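Local atomic coordinates of class I phosphodiesterase PDEB1 (Leishmania major, PDB entry 2R8Q), a protein that is a class I phosphodiesterase, whose all-helical catalytic domain holds a zinc and a magnesium ion beside a ligand pocket. Residues H175-A180 / C210-D215; Y131-T136 / E247-A252. All blocks are in the same frame, centred on the assembly; numbering follows the deposited sequence.

Contact 1: H175-A180 / C210-D215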
loop_
_atom_site.group_PDB
_atom_site.type_symbol
_atom_site.label_atom_id
_atom_site.label_comp_id
_atom_site.label_asym_id
_atom_site.label_seq_id
_atom_site.Cartn_x
_atom_site.Cartn_y
_atom_site.Cartn_z
ATOM N N HIS A 175 1.582 -4.608 2.991
ATOM C CA HIS A 175 0.763 -3.687 3.775
ATOM C C HIS A 175 1.538 -3.231 5.012
ATOM O O HIS A 175 1.543 -2.043 5.341
ATOM C CB HIS A 175 -0.541 -4.376 4.199
ATOM C CG HIS A 175 -1.478 -3.499 4.976
ATOM N ND1 HIS A 175 -2.061 -2.370 4.442
ATOM C CD2 HIS A 175 -1.957 -3.607 6.239
ATOM C CE1 HIS A 175 -2.861 -1.821 5.341
ATOM N NE2 HIS A 175 -2.815 -2.553 6.440
ATOM N N HIS A 176 2.202 -4.163 5.695
ATOM C CA HIS A 176 2.960 -3.788 6.892
ATOM C C HIS A 176 4.069 -2.792 6.524
ATOM O O HIS A 176 4.332 -1.835 7.260
ATOM C CB HIS A 176 3.596 -5.014 7.570
ATOM C CG HIS A 176 2.642 -6.137 7.848
ATOM N ND1 HIS A 176 1.394 -5.949 8.406
ATOM C CD2 HIS A 176 2.791 -7.477 7.704
ATOM C CE1 HIS A 176 0.818 -7.124 8.594
ATOM N NE2 HIS A 176 1.644 -8.068 8.178
ATOM N N CYS A 177 4.723 -3.023 5.387
ATOM C CA CYS A 177 5.790 -2.132 4.934
ATOM C C CYS A 177 5.237 -0.739 4.656
ATOM O O CYS A 177 5.849 0.264 5.016
ATOM C CB CYS A 177 6.444 -2.670 3.660
ATOM S SG CYS A 177 7.512 -4.104 3.908
ATOM N N SER A 178 4.078 -0.685 4.009
ATOM C CA SER A 178 3.452 0.593 3.683
ATOM C C SER A 178 3.163 1.409 4.936
ATOM O O SER A 178 3.359 2.630 4.953
ATOM C CB SER A 178 2.156 0.359 2.902
ATOM O OG SER A 178 2.420 -0.307 1.681
ATOM N N LEU A 179 2.695 0.743 5.987
ATOM C CA LEU A 179 2.405 1.448 7.228
ATOM C C LEU A 179 3.684 1.838 7.960
ATOM O O LEU A 179 3.724 2.857 8.651
ATOM C CB LEU A 179 1.511 0.598 8.133
ATOM C CG LEU A 179 0.074 0.466 7.621
ATOM C CD1 LEU A 179 -0.717 -0.436 8.545
ATOM C CD2 LEU A 179 -0.574 1.842 7.548
ATOM N N ALA A 180 4.733 1.033 7.813
ATOM C CA ALA A 180 6.003 1.352 8.454
ATOM C C ALA A 180 6.506 2.664 7.858
ATOM O O ALA A 180 6.961 3.551 8.575
ATOM C CB ALA A 180 7.014 0.240 8.206
ATOM N N CYS A 210 13.420 -7.469 5.274
ATOM C CA CYS A 210 13.120 -8.280 6.444
ATOM C C CYS A 210 11.631 -8.535 6.629
ATOM O O CYS A 210 11.227 -9.658 6.921
ATOM C CB CYS A 210 13.712 -7.630 7.695
ATOM S SG CYS A 210 15.499 -7.875 7.813
ATOM N N VAL A 211 10.813 -7.503 6.460
ATOM C CA VAL A 211 9.374 -7.682 6.611
ATOM C C VAL A 211 8.844 -8.617 5.522
ATOM O O VAL A 211 8.053 -9.518 5.796
ATOM C CB VAL A 211 8.613 -6.337 6.519
ATOM C CG1 VAL A 211 7.112 -6.582 6.617
ATOM C CG2 VAL A 211 9.055 -5.409 7.635
ATOM N N LEU A 212 9.280 -8.407 4.286
ATOM C CA LEU A 212 8.802 -9.255 3.201
ATOM C C LEU A 212 9.229 -10.705 3.399
ATOM O O LEU A 212 8.536 -11.631 2.965
ATOM C CB LEU A 212 9.306 -8.733 1.852
ATOM C CG LEU A 212 8.795 -7.342 1.450
ATOM C CD1 LEU A 212 9.400 -6.954 0.102
ATOM C CD2 LEU A 212 7.272 -7.342 1.375
ATOM N N ALA A 213 10.367 -10.899 4.058
ATOM C CA ALA A 213 10.881 -12.242 4.308
ATOM C C ALA A 213 10.045 -13.032 5.314
ATOM O O ALA A 213 10.209 -14.246 5.427
ATOM C CB ALA A 213 12.325 -12.167 4.792
ATOM N N THR A 214 9.154 -12.360 6.041
ATOM C CA THR A 214 8.331 -13.057 7.031
ATOM C C THR A 214 7.114 -13.780 6.460
ATOM O O THR A 214 6.392 -14.446 7.198
ATOM C CB THR A 214 7.846 -12.115 8.157
ATOM O OG1 THR A 214 7.065 -11.051 7.598
ATOM C CG2 THR A 214 9.032 -11.544 8.926
ATOM N N ASP A 215 6.874 -13.652 5.157
ATOM C CA ASP A 215 5.746 -14.354 4.549
ATOM C C ASP A 215 6.122 -15.831 4.512
ATOM O O ASP A 215 7.052 -16.220 3.807
ATOM C CB ASP A 215 5.487 -13.854 3.129
ATOM C CG ASP A 215 4.327 -14.576 2.461
ATOM O OD1 ASP A 215 3.732 -15.469 3.101
ATOM O OD2 ASP A 215 4.008 -14.246 1.301
#
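C177 meets V211 and L212 where helix 171-184 passes the C-terminal end of helix 197-212, and the pairing across the two is apolar. The thiol is the centre of it: C177 SG lies 3.6 Å from V211 CB and 3.7 Å from V211 CG1, so the sulfur rests against the branch point of the valine as well as one methyl. With SG anti to the carbonyl carbon (chi1 -73°), the thiol is directed at V211. L212 points less directly at the other helix, but the end of its side chain comes nearer, CD2 lying 4.1 Å from C177 SG and giving the sulfur a second neighbour. V211 CG1 also reaches H176 CB, at 4.0 Å. H176 therefore joins the apolar patch by its methylene, while its ring turns to other work: ND1 is hydrogen-bonded to L142 O, and the side chain stands about 4 Å from the magnesium ion and about 7 Å from the zinc ion at nearest atoms. Within 210-215, T214 OG1 donates to V211 O over 2.6 Å, in the carbonyl plane at a C=O...donor angle of 147°, and T214 N binds V211 O at 3.1 Å. Two donors from one residue thus grip V211 O just before a type I turn from L212 to D215. L162 of the second subunit packs on C177, and A165 of that subunit on L212. This is helix-helix packing of the all-helical phosphodiesterase domain, set between the metal surroundings and the second subunit. A buried sulfur with only carbon neighbours across the contact implies close packing without directional bonds; H176 ND1 is held from outside both helices, the T214 hydroxyl within its own segment.

Contact 2: Y131-T136 / E247-A252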
loop_
_atom_site.group_PDB
_atom_site.type_symbol
_atom_site.label_atom_id
_atom_site.label_comp_id
_atom_site.label_asym_id
_atom_site.label_seq_id
_atom_site.Cartn_x
_atom_site.Cartn_y
_atom_site.Cartn_z
ATOM N N TYR A 131 20.540 -2.539 14.761
ATOM C CA TYR A 131 19.570 -1.506 15.109
ATOM C C TYR A 131 18.339 -1.612 14.216
ATOM O O TYR A 131 17.208 -1.658 14.701
ATOM C CB TYR A 131 20.219 -0.123 14.962
ATOM C CG TYR A 131 19.302 1.048 15.228
ATOM C CD1 TYR A 131 18.560 1.127 16.410
ATOM C CD2 TYR A 131 19.183 2.084 14.306
ATOM C CE1 TYR A 131 17.723 2.211 16.661
ATOM C CE2 TYR A 131 18.347 3.173 14.549
ATOM C CZ TYR A 131 17.621 3.226 15.729
ATOM O OH TYR A 131 16.777 4.286 15.964
ATOM N N VAL A 132 18.562 -1.662 12.907
ATOM C CA VAL A 132 17.458 -1.770 11.964
ATOM C C VAL A 132 16.645 -3.045 12.189
ATOM O O VAL A 132 15.420 -3.029 12.106
ATOM C CB VAL A 132 17.974 -1.724 10.509
ATOM C CG1 VAL A 132 16.826 -1.972 9.534
ATOM C CG2 VAL A 132 18.622 -0.367 10.241
ATOM N N LEU A 133 17.319 -4.151 12.492
ATOM C CA LEU A 133 16.611 -5.404 12.725
ATOM C C LEU A 133 15.655 -5.289 13.915
ATOM O O LEU A 133 14.502 -5.725 13.847
ATOM C CB LEU A 133 17.615 -6.535 12.969
ATOM C CG LEU A 133 17.039 -7.928 13.234
ATOM C CD1 LEU A 133 16.168 -8.371 12.056
ATOM C CD2 LEU A 133 18.182 -8.913 13.442
ATOM N N LEU A 134 16.126 -4.677 14.999
ATOM C CA LEU A 134 15.300 -4.520 16.191
ATOM C C LEU A 134 14.114 -3.590 15.949
ATOM O O LEU A 134 13.008 -3.852 16.430
ATOM C CB LEU A 134 16.158 -4.017 17.358
ATOM C CG LEU A 134 17.193 -5.051 17.818
ATOM C CD1 LEU A 134 18.167 -4.415 18.800
ATOM C CD2 LEU A 134 16.483 -6.235 18.465
ATOM N N VAL A 135 14.343 -2.513 15.202
ATOM C CA VAL A 135 13.286 -1.565 14.879
ATOM C C VAL A 135 12.256 -2.254 13.985
ATOM O O VAL A 135 11.051 -2.103 14.176
ATOM C CB VAL A 135 13.863 -0.334 14.137
ATOM C CG1 VAL A 135 12.740 0.484 13.504
ATOM C CG2 VAL A 135 14.662 0.520 15.111
ATOM N N THR A 136 12.745 -3.023 13.015
ATOM C CA THR A 136 11.875 -3.730 12.083
ATOM C C THR A 136 10.916 -4.676 12.800
ATOM O O THR A 136 9.765 -4.834 12.393
ATOM C CB THR A 136 12.707 -4.523 11.055
ATOM O OG1 THR A 136 13.511 -3.608 10.302
ATOM C CG2 THR A 136 11.802 -5.283 10.094
ATOM N N GLU A 247 17.332 -11.399 7.421
ATOM C CA GLU A 247 16.045 -11.976 7.054
ATOM C C GLU A 247 15.806 -13.295 7.768
ATOM O O GLU A 247 14.693 -13.585 8.196
ATOM C CB GLU A 247 15.969 -12.188 5.538
ATOM C CG GLU A 247 16.100 -10.901 4.737
ATOM C CD GLU A 247 16.288 -11.151 3.252
ATOM O OE1 GLU A 247 16.699 -12.272 2.887
ATOM O OE2 GLU A 247 16.040 -10.225 2.451
ATOM N N THR A 248 16.859 -14.095 7.892
ATOM C CA THR A 248 16.739 -15.383 8.554
ATOM C C THR A 248 16.486 -15.202 10.049
ATOM O O THR A 248 15.722 -15.964 10.647
ATOM C CB THR A 248 17.998 -16.230 8.324
ATOM O OG1 THR A 248 18.225 -16.350 6.917
ATOM C CG2 THR A 248 17.823 -17.621 8.912
ATOM N N LEU A 249 17.123 -14.199 10.648
ATOM C CA LEU A 249 16.923 -13.929 12.068
ATOM C C LEU A 249 15.497 -13.474 12.351
ATOM O O LEU A 249 14.882 -13.951 13.304
ATOM C CB LEU A 249 17.904 -12.869 12.578
ATOM C CG LEU A 249 19.343 -13.333 12.818
ATOM C CD1 LEU A 249 20.218 -12.129 13.111
ATOM C CD2 LEU A 249 19.383 -14.330 13.975
ATOM N N ILE A 250 14.957 -12.557 11.548
ATOM C CA ILE A 250 13.593 -12.121 11.824
ATOM C C ILE A 250 12.621 -13.276 11.608
ATOM O O ILE A 250 11.617 -13.382 12.312
ATOM C CB ILE A 250 13.172 -10.873 10.987
ATOM C CG1 ILE A 250 11.847 -10.330 11.541
ATOM C CG2 ILE A 250 13.043 -11.224 9.505
ATOM C CD1 ILE A 250 11.490 -8.923 11.077
ATOM N N LYS A 251 12.927 -14.159 10.661
ATOM C CA LYS A 251 12.071 -15.318 10.433
ATOM C C LYS A 251 12.118 -16.190 11.683
ATOM O O LYS A 251 11.089 -16.678 12.152
ATOM C CB LYS A 251 12.551 -16.130 9.228
ATOM C CG LYS A 251 12.014 -15.648 7.890
ATOM C CD LYS A 251 12.417 -16.587 6.757
ATOM C CE LYS A 251 11.945 -18.018 7.003
ATOM N NZ LYS A 251 10.469 -18.122 7.182
ATOM N N ALA A 252 13.318 -16.369 12.227
ATOM C CA ALA A 252 13.503 -17.179 13.427
ATOM C C ALA A 252 12.715 -16.587 14.591
ATOM O O ALA A 252 12.011 -17.301 15.301
ATOM C CB ALA A 252 14.988 -17.257 13.789
#
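Two helices of the all-helical phosphodiesterase domain, 127-139 and 239-254, pack in the core with their chains running broadly the same way: the short segments cross at -34°, their axes 10.8 Å apart. L133 is the central side chain and divides its two methyls between neighbouring residues of the facing helix. L133 CD2 touches L249 CD1 at 3.8 Å, the two leucines crossing at about a right angle; L133 CD1 lies 4.0 Å from I250 CB, the two chains sliding past each other in opposite directions. With CG anti to its backbone N (chi1 180°), the L133 fork is carried to L249 and I250. One turn on, T136 presents its methyl: CG2 meets I250 CD1 at 3.8 Å, again nearly perpendicular. The hydroxyl of T136 turns back to its own helix, where OG1 donates to V132 O at 2.7 Å, from above the carbonyl plane; T136 N reaches that oxygen from the opposite face. Helix 102-118 adds L112 on L133 and L116 on L249. I250 stands about 7 Å from the zinc ion at nearest atoms, four residues before its ligand D254. The chemistry is that of an aliphatic interface: branched side chains meet by their methyls and one methine, and the one hydroxyl among them is bonded within its helix, so T136 offers its methyl to the interface.

Both contacts are buried, and they share a junction: V211 CG2 of contact 1 touches T136 CG2 of contact 2 at 3.7 Å, and C210 O lies against the I250 methyl CG2. Helix 197-212 thus packs against helices 171-184, 127-139 and 239-254, tying the two together. Their settings differ. Contact 2 lies nearer the centre of the chain (about 8 Å against about 11 Å between centres) and is made by carbon-to-carbon contacts of leucine, isoleucine and a threonine methyl. Contact 1 lies near the C-terminal end of helix 197-212, centres on a sulfur, and borders both the second subunit and, through H176, the magnesium surroundings. In each, a threonine hydroxyl bonds a backbone carbonyl of its own segment.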